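Local structure of pmbA-related protein (Thermotoga maritima, 1VL4) at residues Lys72-Phe76 and Glu90-Leu95; Thr317-Asn321 and Thr333-Phe337; Lys19-Phe23 and Thr166-Asp172; Ile252-Glu258 and Ile341-Leu346. The protein is probably a metallopeptidase of the U62 (PmbA/TldD) family and a putative modulator of DNA gyrase. All coordinates share one frame; numbering follows the deposited sequence. Where two conformers were deposited one is given.

Contact 1 (Lys72-Phe76 and Glu90-Leu95)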
loop_
_atom_site.group_PDB
_atom_site.type_symbol
_atom_site.label_atom_id
_atom_site.label_comp_id
_atom_site.label_asym_id
_atom_site.label_seq_id
_atom_site.Cartn_x
_atom_site.Cartn_y
_atom_site.Cartn_z
ATOM N N LYS A 72 26.705 9.708 12.522
ATOM C CA LYS A 72 25.279 9.959 12.593
ATOM C C LYS A 72 24.846 10.611 11.276
ATOM O O LYS A 72 25.617 11.406 10.707
ATOM C CB LYS A 72 24.981 10.897 13.739
ATOM C CG LYS A 72 24.931 10.237 15.088
ATOM C CD LYS A 72 24.611 11.266 16.139
ATOM C CE LYS A 72 25.341 10.945 17.446
ATOM N NZ LYS A 72 24.750 11.720 18.562
ATOM N N THR A 73 23.649 10.233 10.782
ATOM C CA THR A 73 23.013 10.876 9.605
ATOM C C THR A 73 21.767 11.749 9.911
ATOM O O THR A 73 21.114 11.639 10.955
ATOM C CB THR A 73 22.670 9.896 8.561
ATOM O OG1 THR A 73 21.748 8.917 9.071
ATOM C CG2 THR A 73 23.888 9.194 8.081
ATOM N N GLY A 74 21.544 12.708 9.023
ATOM C CA GLY A 74 20.388 13.619 9.058
ATOM C C GLY A 74 19.926 13.652 7.610
ATOM O O GLY A 74 20.752 13.760 6.691
ATOM N N THR A 75 18.623 13.482 7.357
ATOM C CA THR A 75 18.125 13.314 5.966
ATOM C C THR A 75 16.881 14.186 5.691
ATOM O O THR A 75 15.946 14.159 6.510
ATOM C CB THR A 75 17.783 11.825 5.694
ATOM O OG1 THR A 75 18.896 10.998 6.038
ATOM C CG2 THR A 75 17.409 11.554 4.201
ATOM N N PHE A 76 16.857 14.892 4.536
ATOM C CA PHE A 76 15.681 15.694 4.070
ATOM C C PHE A 76 15.397 15.274 2.606
ATOM O O PHE A 76 16.339 15.050 1.828
ATOM C CB PHE A 76 15.915 17.186 4.176
ATOM C CG PHE A 76 14.763 18.014 3.673
ATOM C CD1 PHE A 76 13.477 17.831 4.202
ATOM C CD2 PHE A 76 14.930 18.913 2.620
ATOM C CE1 PHE A 76 12.364 18.625 3.746
ATOM C CE2 PHE A 76 13.845 19.686 2.153
ATOM C CZ PHE A 76 12.549 19.540 2.732
ATOM N N GLU A 90 18.112 21.778 7.005
ATOM C CA GLU A 90 17.074 20.851 7.450
ATOM C C GLU A 90 17.673 19.482 7.747
ATOM O O GLU A 90 17.418 18.889 8.792
ATOM C CB GLU A 90 15.990 20.765 6.381
ATOM C CG GLU A 90 14.750 20.009 6.787
ATOM C CD GLU A 90 13.878 20.708 7.840
ATOM O OE1 GLU A 90 14.138 21.844 8.283
ATOM O OE2 GLU A 90 12.927 20.055 8.262
ATOM N N ALA A 91 18.521 18.985 6.854
ATOM C CA ALA A 91 19.160 17.653 7.039
ATOM C C ALA A 91 20.075 17.702 8.254
ATOM O O ALA A 91 20.124 16.758 9.043
ATOM C CB ALA A 91 19.954 17.256 5.823
ATOM N N LEU A 92 20.801 18.804 8.399
ATOM C CA LEU A 92 21.730 18.961 9.507
ATOM C C LEU A 92 20.943 18.917 10.829
ATOM O O LEU A 92 21.301 18.225 11.806
ATOM C CB LEU A 92 22.454 20.303 9.349
ATOM C CG LEU A 92 23.792 20.449 10.067
ATOM C CD1 LEU A 92 24.833 19.567 9.430
ATOM C CD2 LEU A 92 24.241 21.937 10.083
ATOM N N SER A 93 19.815 19.622 10.852
ATOM C CA SER A 93 19.040 19.651 12.053
ATOM C C SER A 93 18.532 18.252 12.443
ATOM O O SER A 93 18.414 17.950 13.614
ATOM C CB SER A 93 17.920 20.711 11.981
ATOM O OG SER A 93 16.944 20.429 12.952
ATOM N N ASN A 94 18.260 17.387 11.489
ATOM C CA ASN A 94 17.856 16.036 11.795
ATOM C C ASN A 94 18.951 15.098 12.313
ATOM O O ASN A 94 18.668 13.935 12.641
ATOM C CB ASN A 94 17.165 15.407 10.591
ATOM C CG ASN A 94 15.818 16.108 10.247
ATOM O OD1 ASN A 94 15.216 16.768 11.080
ATOM N ND2 ASN A 94 15.372 15.932 9.017
ATOM N N LEU A 95 20.196 15.568 12.353
ATOM C CA LEU A 95 21.272 14.769 12.970
ATOM C C LEU A 95 20.968 14.424 14.422
ATOM O O LEU A 95 21.321 13.365 14.870
ATOM C CB LEU A 95 22.616 15.492 12.929
ATOM C CG LEU A 95 23.375 15.362 11.610
ATOM C CD1 LEU A 95 24.620 16.261 11.703
ATOM C CD2 LEU A 95 23.762 13.939 11.263
HETATM O O HOH W 1 19.338 11.404 13.225
#
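G74, midway along the strand segment 72-76, lies against the C-terminal part of the helix that carries A91 and the 3-10 residues after it, and its CA comes 4.2 Å from the CA of L95. Its CA-H points at the carbonyl of A91, with G74 CA 3.2 Å from A91 O in a CA-H...O contact. Any side chain here would run into that oxygen, so the close approach depends on glycine. At one end of the strand segment L95 CD2 packs against the backbone of K72 and T73, 3.2 Å from K72 O. At the other, F76 has its CG anti to the backbone N (chi1 178°), which lays the ring against the E90 side chain; E90 CG sits over one ring face in a CH-pi contact, 4.0 Å from the centroid. N94 supplies the direct polar link: its ND2 donates to T75 O over 3.1 Å, with the acceptor near the amide plane but the donor well above the carbonyl plane. The same ND2 bonds D57 of the second subunit, so one amide serves strand and dimer partner together. A leucine in its place would probably leave T75 O and that aspartate without their shared donor. A water lies within hydrogen-bonding reach of T73 O and N94 O and probably links the two backbones. The strand lies at the edge of its sheet within its own chain, bonded to strand 51-69, while helix 84-93 packs on it and Y55 and R41 of the second subunit close in beside T75 and F76.

Contact 2 (Thr317-Asn321 and Thr333-Phe337)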
loop_
_atom_site.group_PDB
_atom_site.type_symbol
_atom_site.label_atom_id
_atom_site.label_comp_id
_atom_site.label_asym_id
_atom_site.label_seq_id
_atom_site.Cartn_x
_atom_site.Cartn_y
_atom_site.Cartn_z
ATOM N N THR A 317 26.268 -17.192 1.749
ATOM C CA THR A 317 26.405 -15.816 2.279
ATOM C C THR A 317 25.047 -15.267 2.555
ATOM O O THR A 317 24.079 -15.696 1.931
ATOM C CB THR A 317 27.100 -14.846 1.241
ATOM O OG1 THR A 317 27.259 -13.517 1.786
ATOM C CG2 THR A 317 26.296 -14.752 -0.059
ATOM N N PHE A 318 24.976 -14.279 3.451
ATOM C CA PHE A 318 23.814 -13.391 3.488
ATOM C C PHE A 318 24.086 -12.183 2.589
ATOM O O PHE A 318 25.199 -11.969 2.120
ATOM C CB PHE A 318 23.515 -12.951 4.922
ATOM C CG PHE A 318 23.210 -14.080 5.836
ATOM C CD1 PHE A 318 22.115 -14.914 5.589
ATOM C CD2 PHE A 318 24.010 -14.340 6.950
ATOM C CE1 PHE A 318 21.830 -15.979 6.431
ATOM C CE2 PHE A 318 23.723 -15.423 7.803
ATOM C CZ PHE A 318 22.638 -16.226 7.545
ATOM N N LEU A 319 23.042 -11.426 2.354
ATOM C CA LEU A 319 23.117 -10.160 1.665
ATOM C C LEU A 319 23.272 -9.010 2.694
ATOM O O LEU A 319 22.695 -9.039 3.773
ATOM C CB LEU A 319 21.860 -9.969 0.805
ATOM C CG LEU A 319 21.650 -11.095 -0.242
ATOM C CD1 LEU A 319 20.492 -10.761 -1.128
ATOM C CD2 LEU A 319 22.882 -11.338 -1.076
ATOM N N HIS A 320 24.070 -8.019 2.322
ATOM C CA HIS A 320 24.483 -6.943 3.195
ATOM C C HIS A 320 24.210 -5.532 2.646
ATOM O O HIS A 320 24.059 -5.320 1.437
ATOM C CB HIS A 320 25.984 -7.051 3.456
ATOM C CG HIS A 320 26.366 -8.223 4.308
ATOM N ND1 HIS A 320 26.350 -8.176 5.680
ATOM C CD2 HIS A 320 26.768 -9.470 3.977
ATOM C CE1 HIS A 320 26.746 -9.344 6.162
ATOM N NE2 HIS A 320 27.004 -10.146 5.146
ATOM N N ASN A 321 24.158 -4.597 3.600
ATOM C CA ASN A 321 24.343 -3.187 3.357
ATOM C C ASN A 321 25.658 -2.770 4.023
ATOM O O ASN A 321 26.369 -3.617 4.566
ATOM C CB ASN A 321 23.124 -2.378 3.797
ATOM C CG ASN A 321 22.778 -2.519 5.276
ATOM O OD1 ASN A 321 23.615 -2.855 6.133
ATOM N ND2 ASN A 321 21.525 -2.185 5.593
ATOM N N THR A 333 28.216 -6.373 -0.256
ATOM C CA THR A 333 27.796 -7.212 -1.349
ATOM C C THR A 333 27.005 -6.434 -2.422
ATOM O O THR A 333 26.701 -7.008 -3.456
ATOM C CB THR A 333 26.905 -8.341 -0.860
ATOM O OG1 THR A 333 25.790 -7.799 -0.150
ATOM C CG2 THR A 333 27.685 -9.326 0.051
ATOM N N GLY A 334 26.645 -5.171 -2.161
ATOM C CA GLY A 334 25.857 -4.388 -3.119
ATOM C C GLY A 334 24.346 -4.682 -3.072
ATOM O O GLY A 334 23.684 -4.714 -4.103
ATOM N N ASN A 335 23.819 -4.859 -1.863
ATOM C CA ASN A 335 22.393 -5.158 -1.653
ATOM C C ASN A 335 21.655 -4.152 -0.754
ATOM O O ASN A 335 20.529 -4.419 -0.304
ATOM C CB ASN A 335 22.284 -6.606 -1.142
ATOM C CG ASN A 335 22.762 -7.604 -2.189
ATOM O OD1 ASN A 335 23.921 -8.088 -2.165
ATOM N ND2 ASN A 335 21.894 -7.880 -3.148
ATOM N N GLY A 336 22.267 -2.970 -0.540
ATOM C CA GLY A 336 21.722 -1.983 0.376
ATOM C C GLY A 336 20.762 -1.110 -0.401
ATOM O O GLY A 336 21.175 -0.159 -1.075
ATOM N N PHE A 337 19.486 -1.481 -0.355
ATOM C CA PHE A 337 18.431 -0.736 -1.043
ATOM C C PHE A 337 17.496 -0.090 -0.019
ATOM O O PHE A 337 17.432 -0.509 1.146
ATOM C CB PHE A 337 17.656 -1.663 -1.998
ATOM C CG PHE A 337 18.459 -2.111 -3.170
ATOM C CD1 PHE A 337 18.560 -1.310 -4.286
ATOM C CD2 PHE A 337 19.120 -3.347 -3.179
ATOM C CE1 PHE A 337 19.284 -1.703 -5.360
ATOM C CE2 PHE A 337 19.913 -3.730 -4.272
ATOM C CZ PHE A 337 19.962 -2.955 -5.366
HETATM O O HOH W 2 26.302 -3.980 0.515
#
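T333, H320 and N335 carry this contact in the C-terminal domain, where N321 is the N-cap of helix 322-328 and the chain leading into that helix packs on the chain returning after it. T333 OG1 accepts from H320 N at 3.0 Å, a fairly straight bond (157°), and passes its own proton to N335 OD1 at 2.8 Å, in the carbonyl plane on a lone pair. The hydroxyl can serve both because chi1 of 56° sets OG1 between the backbone N and the carbonyl carbon; CG2 then falls at the edge of the H320 ring, near its plane. A valine here would probably leave H320 N without its acceptor and the N335 amide without one of its ties. That amide is further held by D284, K307 and the carbonyl of R342, which fix its rotation, and its flank packs obliquely against L319, with L319 CD2 3.6 Å from N335 OD1. The H320 ring is held by T324, whose hydroxyl bonds its ND1. N321 caps through OD1 to T324 N, and its CB rests on G336 CA. G334 has a positive phi, which favours glycine. H320 O takes a weak bond from N335 N, and a water fills the corner, donating to H320 O at 2.8 Å and accepting from G334 N at 2.9 Å.

Contact 3 (Lys19-Phe23 and Thr166-Asp172)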
loop_
_atom_site.group_PDB
_atom_site.type_symbol
_atom_site.label_atom_id
_atom_site.label_comp_id
_atom_site.label_asym_id
_atom_site.label_seq_id
_atom_site.Cartn_x
_atom_site.Cartn_y
_atom_site.Cartn_z
ATOM N N LYS A 19 23.917 20.389 -6.371
ATOM C CA LYS A 19 25.027 19.548 -5.864
ATOM C C LYS A 19 26.231 20.337 -5.375
ATOM O O LYS A 19 26.724 20.120 -4.258
ATOM C CB LYS A 19 25.464 18.535 -6.955
ATOM C CG LYS A 19 26.755 17.767 -6.670
ATOM C CD LYS A 19 27.281 17.084 -7.924
ATOM C CE LYS A 19 28.613 16.417 -7.671
ATOM N NZ LYS A 19 28.901 15.293 -8.650
ATOM N N ASP A 20 26.663 21.297 -6.189
ATOM C CA ASP A 20 27.826 22.103 -5.891
ATOM C C ASP A 20 27.601 22.940 -4.639
ATOM O O ASP A 20 28.502 23.039 -3.788
ATOM C CB ASP A 20 28.158 23.035 -7.073
ATOM C CG ASP A 20 28.751 22.291 -8.279
ATOM O OD1 ASP A 20 29.074 21.076 -8.196
ATOM O OD2 ASP A 20 28.882 22.939 -9.331
ATOM N N ARG A 21 26.422 23.556 -4.535
ATOM C CA ARG A 21 26.131 24.387 -3.373
ATOM C C ARG A 21 26.197 23.514 -2.119
ATOM O O ARG A 21 26.810 23.883 -1.127
ATOM C CB ARG A 21 24.724 25.016 -3.450
ATOM C CG ARG A 21 24.482 26.203 -4.433
ATOM C CD ARG A 21 24.936 27.595 -3.904
ATOM N NE ARG A 21 24.439 28.026 -2.573
ATOM C CZ ARG A 21 25.076 27.862 -1.400
ATOM N NH1 ARG A 21 26.241 27.210 -1.328
ATOM N NH2 ARG A 21 24.531 28.335 -0.276
ATOM N N LEU A 22 25.522 22.360 -2.186
ATOM C CA LEU A 22 25.475 21.417 -1.066
ATOM C C LEU A 22 26.849 20.895 -0.646
ATOM O O LEU A 22 27.142 20.844 0.556
ATOM C CB LEU A 22 24.581 20.226 -1.415
ATOM C CG LEU A 22 23.051 20.426 -1.326
ATOM C CD1 LEU A 22 22.405 19.105 -1.700
ATOM C CD2 LEU A 22 22.614 20.866 0.059
ATOM N N PHE A 23 27.691 20.498 -1.619
ATOM C CA PHE A 23 29.059 20.077 -1.293
ATOM C C PHE A 23 29.895 21.184 -0.640
ATOM O O PHE A 23 30.663 20.942 0.282
ATOM C CB PHE A 23 29.782 19.576 -2.541
ATOM C CG PHE A 23 29.366 18.212 -3.008
ATOM C CD1 PHE A 23 28.128 17.632 -2.660
ATOM C CD2 PHE A 23 30.223 17.488 -3.812
ATOM C CE1 PHE A 23 27.791 16.358 -3.147
ATOM C CE2 PHE A 23 29.899 16.249 -4.285
ATOM C CZ PHE A 23 28.699 15.671 -3.964
ATOM N N THR A 166 25.604 10.742 -5.534
ATOM C CA THR A 166 26.937 11.336 -5.434
ATOM C C THR A 166 27.155 11.838 -4.015
ATOM O O THR A 166 26.194 12.181 -3.328
ATOM C CB THR A 166 27.118 12.430 -6.522
ATOM O OG1 THR A 166 28.451 12.961 -6.482
ATOM C CG2 THR A 166 26.098 13.566 -6.329
ATOM N N ASN A 167 28.415 11.834 -3.571
ATOM C CA ASN A 167 28.777 12.293 -2.256
ATOM C C ASN A 167 30.169 12.951 -2.224
ATOM O O ASN A 167 30.922 12.877 -3.227
ATOM C CB ASN A 167 28.623 11.162 -1.234
ATOM C CG ASN A 167 29.639 10.084 -1.367
ATOM O OD1 ASN A 167 30.759 10.345 -1.733
ATOM N ND2 ASN A 167 29.268 8.845 -0.966
ATOM N N THR A 168 30.473 13.563 -1.089
ATOM C CA THR A 168 31.723 14.322 -0.880
ATOM C C THR A 168 32.948 13.378 -0.694
ATOM O O THR A 168 34.081 13.842 -0.563
ATOM C CB THR A 168 31.560 15.265 0.299
ATOM O OG1 THR A 168 31.031 14.542 1.427
ATOM C CG2 THR A 168 30.569 16.385 -0.079
ATOM N N LEU A 169 32.719 12.067 -0.682
ATOM C CA LEU A 169 33.809 11.068 -0.705
ATOM C C LEU A 169 34.164 10.624 -2.122
ATOM O O LEU A 169 34.864 9.609 -2.344
ATOM C CB LEU A 169 33.453 9.850 0.166
ATOM C CG LEU A 169 33.294 10.091 1.653
ATOM C CD1 LEU A 169 31.907 10.699 1.956
ATOM C CD2 LEU A 169 33.514 8.718 2.345
ATOM N N GLY A 170 33.691 11.377 -3.101
ATOM C CA GLY A 170 34.019 11.082 -4.473
ATOM C C GLY A 170 33.069 10.174 -5.206
ATOM O O GLY A 170 33.264 9.946 -6.386
ATOM N N LEU A 171 32.034 9.652 -4.545
ATOM C CA LEU A 171 31.051 8.843 -5.259
ATOM C C LEU A 171 30.353 9.723 -6.252
ATOM O O LEU A 171 29.957 10.888 -5.965
ATOM C CB LEU A 171 29.977 8.279 -4.313
ATOM C CG LEU A 171 28.964 7.273 -4.862
ATOM C CD1 LEU A 171 29.674 5.970 -5.212
ATOM C CD2 LEU A 171 27.801 7.027 -3.853
ATOM N N ASP A 172 30.197 9.177 -7.437
ATOM C CA ASP A 172 29.443 9.821 -8.497
ATOM C C ASP A 172 28.997 8.788 -9.566
ATOM O O ASP A 172 29.750 8.422 -10.474
ATOM C CB ASP A 172 30.257 10.929 -9.132
ATOM C CG ASP A 172 29.385 11.835 -10.025
ATOM O OD1 ASP A 172 28.162 11.568 -10.139
ATOM O OD2 ASP A 172 29.906 12.831 -10.543
HETATM O O HOH W 3 31.327 14.200 -7.967
HETATM O O HOH W 4 26.404 13.885 -9.793
#
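F23 and T168 run antiparallel alongside each other, and the methyl of T168 ends over one face of the ring: T168 CG2 lies 3.8 Å from the ring centroid of F23, 16° off the normal, a CH-pi contact. On the opposite face of the same ring lies CG of K19, one helical turn earlier, and the ring's CZ reaches the backbone of N167, 3.5 Å from its carbonyl C. K19 leaves the helix with CG anti to the backbone N (chi1 170°) and runs fully extended, roughly perpendicular to the side chains of T166 and D172. Its NZ donates to T166 OG1 at 3.2 Å and forms a salt bridge with D172 OD2 at 3.3 Å; two waters bridge the pair, each accepting from NZ and donating to one carboxylate oxygen. T166 OG1 in turn donates to L171 O, 2.6 Å away, so the lysine's partner is itself fixed within the hairpin. N167 OD1 takes the amides of L169 and L171 from opposite faces of its plane. The contact is a helix, 15-29, packed on the end of a beta hairpin whose strands 148-167 and 172-188 are joined through a type I turn from N167 to G170, with an Asx turn at N167.

Contact 4 (Ile252-Glu258 and Ile341-Leu346)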
loop_
_atom_site.group_PDB
_atom_site.type_symbol
_atom_site.label_atom_id
_atom_site.label_comp_id
_atom_site.label_asym_id
_atom_site.label_seq_id
_atom_site.Cartn_x
_atom_site.Cartn_y
_atom_site.Cartn_z
ATOM N N ILE A 252 13.408 -13.808 0.508
ATOM C CA ILE A 252 14.180 -12.559 0.438
ATOM C C ILE A 252 14.471 -11.955 1.844
ATOM O O ILE A 252 15.637 -11.703 2.161
ATOM C CB ILE A 252 13.533 -11.574 -0.549
ATOM C CG1 ILE A 252 13.789 -12.038 -1.994
ATOM C CG2 ILE A 252 14.045 -10.139 -0.290
ATOM C CD1 ILE A 252 13.030 -11.206 -3.092
ATOM N N PRO A 253 13.442 -11.801 2.708
ATOM C CA PRO A 253 13.756 -11.368 4.087
ATOM C C PRO A 253 14.708 -12.296 4.867
ATOM O O PRO A 253 15.499 -11.827 5.692
ATOM C CB PRO A 253 12.377 -11.286 4.760
ATOM C CG PRO A 253 11.357 -11.251 3.650
ATOM C CD PRO A 253 11.990 -11.966 2.490
ATOM N N MET A 254 14.677 -13.606 4.584
ATOM C CA MET A 254 15.540 -14.587 5.277
ATOM C C MET A 254 17.025 -14.380 5.043
ATOM O O MET A 254 17.860 -14.673 5.909
ATOM C CB MET A 254 15.211 -16.022 4.830
ATOM C CG MET A 254 13.739 -16.326 4.857
ATOM S SD MET A 254 13.439 -18.053 4.527
ATOM C CE MET A 254 11.681 -18.093 4.853
ATOM N N ILE A 255 17.352 -13.893 3.852
ATOM C CA ILE A 255 18.747 -13.750 3.466
ATOM C C ILE A 255 19.297 -12.340 3.731
ATOM O O ILE A 255 20.487 -12.126 3.580
ATOM C CB ILE A 255 19.019 -14.224 2.009
ATOM C CG1 ILE A 255 18.244 -13.428 0.978
ATOM C CG2 ILE A 255 18.860 -15.736 1.942
ATOM C CD1 ILE A 255 18.582 -13.816 -0.488
ATOM N N SER A 256 18.455 -11.410 4.191
ATOM C CA SER A 256 18.981 -10.140 4.780
ATOM C C SER A 256 19.854 -10.307 6.041
ATOM O O SER A 256 19.390 -10.795 7.102
ATOM C CB SER A 256 17.834 -9.184 5.066
ATOM O OG SER A 256 18.292 -8.099 5.819
ATOM N N ALA A 257 21.124 -9.891 5.964
ATOM C CA ALA A 257 21.992 -9.908 7.166
ATOM C C ALA A 257 21.423 -9.125 8.341
ATOM O O ALA A 257 21.737 -9.412 9.514
ATOM C CB ALA A 257 23.387 -9.384 6.857
ATOM N N GLU A 258 20.635 -8.106 8.026
ATOM C CA GLU A 258 19.975 -7.268 9.030
ATOM C C GLU A 258 18.903 -8.075 9.765
ATOM O O GLU A 258 18.854 -8.061 10.999
ATOM C CB GLU A 258 19.353 -6.069 8.334
ATOM C CG GLU A 258 18.635 -5.112 9.237
ATOM C CD GLU A 258 18.090 -3.885 8.513
ATOM O OE1 GLU A 258 18.477 -3.602 7.327
ATOM O OE2 GLU A 258 17.263 -3.187 9.177
ATOM N N ILE A 341 17.560 -4.642 2.767
ATOM C CA ILE A 341 18.517 -5.430 2.012
ATOM C C ILE A 341 17.744 -6.386 1.097
ATOM O O ILE A 341 16.871 -7.133 1.546
ATOM C CB ILE A 341 19.441 -6.209 2.971
ATOM C CG1 ILE A 341 20.280 -5.208 3.789
ATOM C CG2 ILE A 341 20.286 -7.176 2.217
ATOM C CD1 ILE A 341 20.917 -5.783 5.016
ATOM N N ARG A 342 18.045 -6.350 -0.191
ATOM C CA ARG A 342 17.452 -7.305 -1.099
ATOM C C ARG A 342 18.366 -7.683 -2.264
ATOM O O ARG A 342 19.276 -6.963 -2.601
ATOM C CB ARG A 342 16.083 -6.819 -1.620
ATOM C CG ARG A 342 16.154 -5.675 -2.592
ATOM C CD ARG A 342 14.798 -5.369 -3.290
ATOM N NE ARG A 342 14.797 -4.044 -3.931
ATOM C CZ ARG A 342 15.394 -3.733 -5.082
ATOM N NH1 ARG A 342 16.085 -4.645 -5.797
ATOM N NH2 ARG A 342 15.307 -2.480 -5.518
ATOM N N PRO A 343 18.095 -8.844 -2.869
ATOM C CA PRO A 343 18.747 -9.241 -4.100
ATOM C C PRO A 343 18.297 -8.344 -5.235
ATOM O O PRO A 343 17.279 -7.656 -5.116
ATOM C CB PRO A 343 18.241 -10.695 -4.339
ATOM C CG PRO A 343 17.064 -10.847 -3.551
ATOM C CD PRO A 343 17.054 -9.810 -2.457
ATOM N N VAL A 344 19.044 -8.359 -6.324
ATOM C CA VAL A 344 18.661 -7.586 -7.497
ATOM C C VAL A 344 17.738 -8.510 -8.319
ATOM O O VAL A 344 16.560 -8.249 -8.441
ATOM C CB VAL A 344 19.908 -7.084 -8.286
ATOM C CG1 VAL A 344 19.495 -6.356 -9.523
ATOM C CG2 VAL A 344 20.784 -6.145 -7.381
ATOM N N ASN A 345 18.299 -9.570 -8.879
ATOM C CA ASN A 345 17.508 -10.640 -9.475
ATOM C C ASN A 345 17.816 -11.907 -8.705
ATOM O O ASN A 345 18.953 -12.353 -8.686
ATOM C CB ASN A 345 17.863 -10.851 -10.923
ATOM C CG ASN A 345 17.557 -9.623 -11.805
ATOM O OD1 ASN A 345 16.416 -9.410 -12.192
ATOM N ND2 ASN A 345 18.622 -8.844 -12.160
ATOM N N LEU A 346 16.826 -12.463 -8.041
ATOM C CA LEU A 346 17.066 -13.685 -7.289
ATOM C C LEU A 346 16.656 -14.862 -8.171
ATOM O O LEU A 346 15.473 -15.082 -8.348
ATOM C CB LEU A 346 16.274 -13.708 -5.985
ATOM C CG LEU A 346 16.594 -14.904 -5.054
ATOM C CD1 LEU A 346 17.997 -14.791 -4.524
ATOM C CD2 LEU A 346 15.604 -15.000 -3.961
HETATM O O HOH W 5 17.577 -9.846 1.315
HETATM O O HOH W 6 16.852 -5.850 5.625
#
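S256 OG is gripped from several directions: it accepts a weak bond from E258 N, caps the helix through N259 N as well, and lies 2.7 Å from a water that accepts from I341 N. That water also makes a weak bond to E258 OE1, so it ties the start of helix 257-261 to the other segment. S256 is the N-cap residue; with OG anti to its own N (chi1 170°) the hydroxyl lies near E258 N and N259 N. A second water donates to I252 O and to I341 O, each at 2.8 Å, bridging the two backbones further along. Beyond the waters the packing is mostly apolar. I341 brings its CD1 up to S256 OG at 3.6 Å and to the CB of E258 at 3.7 Å, passing obliquely across the glutamate's chain, while its CB meets the same hydroxyl. I252 does most of the remaining packing: its CG2 touches the CD of P343 at 3.7 Å, and its CG1 lies 4.0 Å from L346 CD2. R342 runs alongside I252 in the same sense, its CB against I252 CG2, before its chain leads off to F337 in a cation-pi contact. I255 meets L346 by CD1 against CD1. The helix side is also held to L319 by backbone bonds of I255 and A257. The segments are thus joined by shape-matched apolar packing, with the two water bridges pairing the backbone polar groups I252 O, I341 O and I341 N that do not meet directly.

Contacts 2 and 4 form one unit in the C-terminal domain, their centres 7 Å apart. They touch directly: L319 O lies 2.8 Å from A257 N and N335 ND2 lies 2.8 Å from R342 O, both probable hydrogen bonds, so the segments of contact 2, which fall within the chain span between those of contact 4, are tied to both of its sides. Contacts 1 and 3 lie together at the other end, centres 16 Å apart, where each packs a helix against the same antiparallel sheet, with nearest atoms about 7 Å apart. Contact 1 alone faces the second subunit. Between the two groups the nearest atoms are about 10 to 15 Å apart.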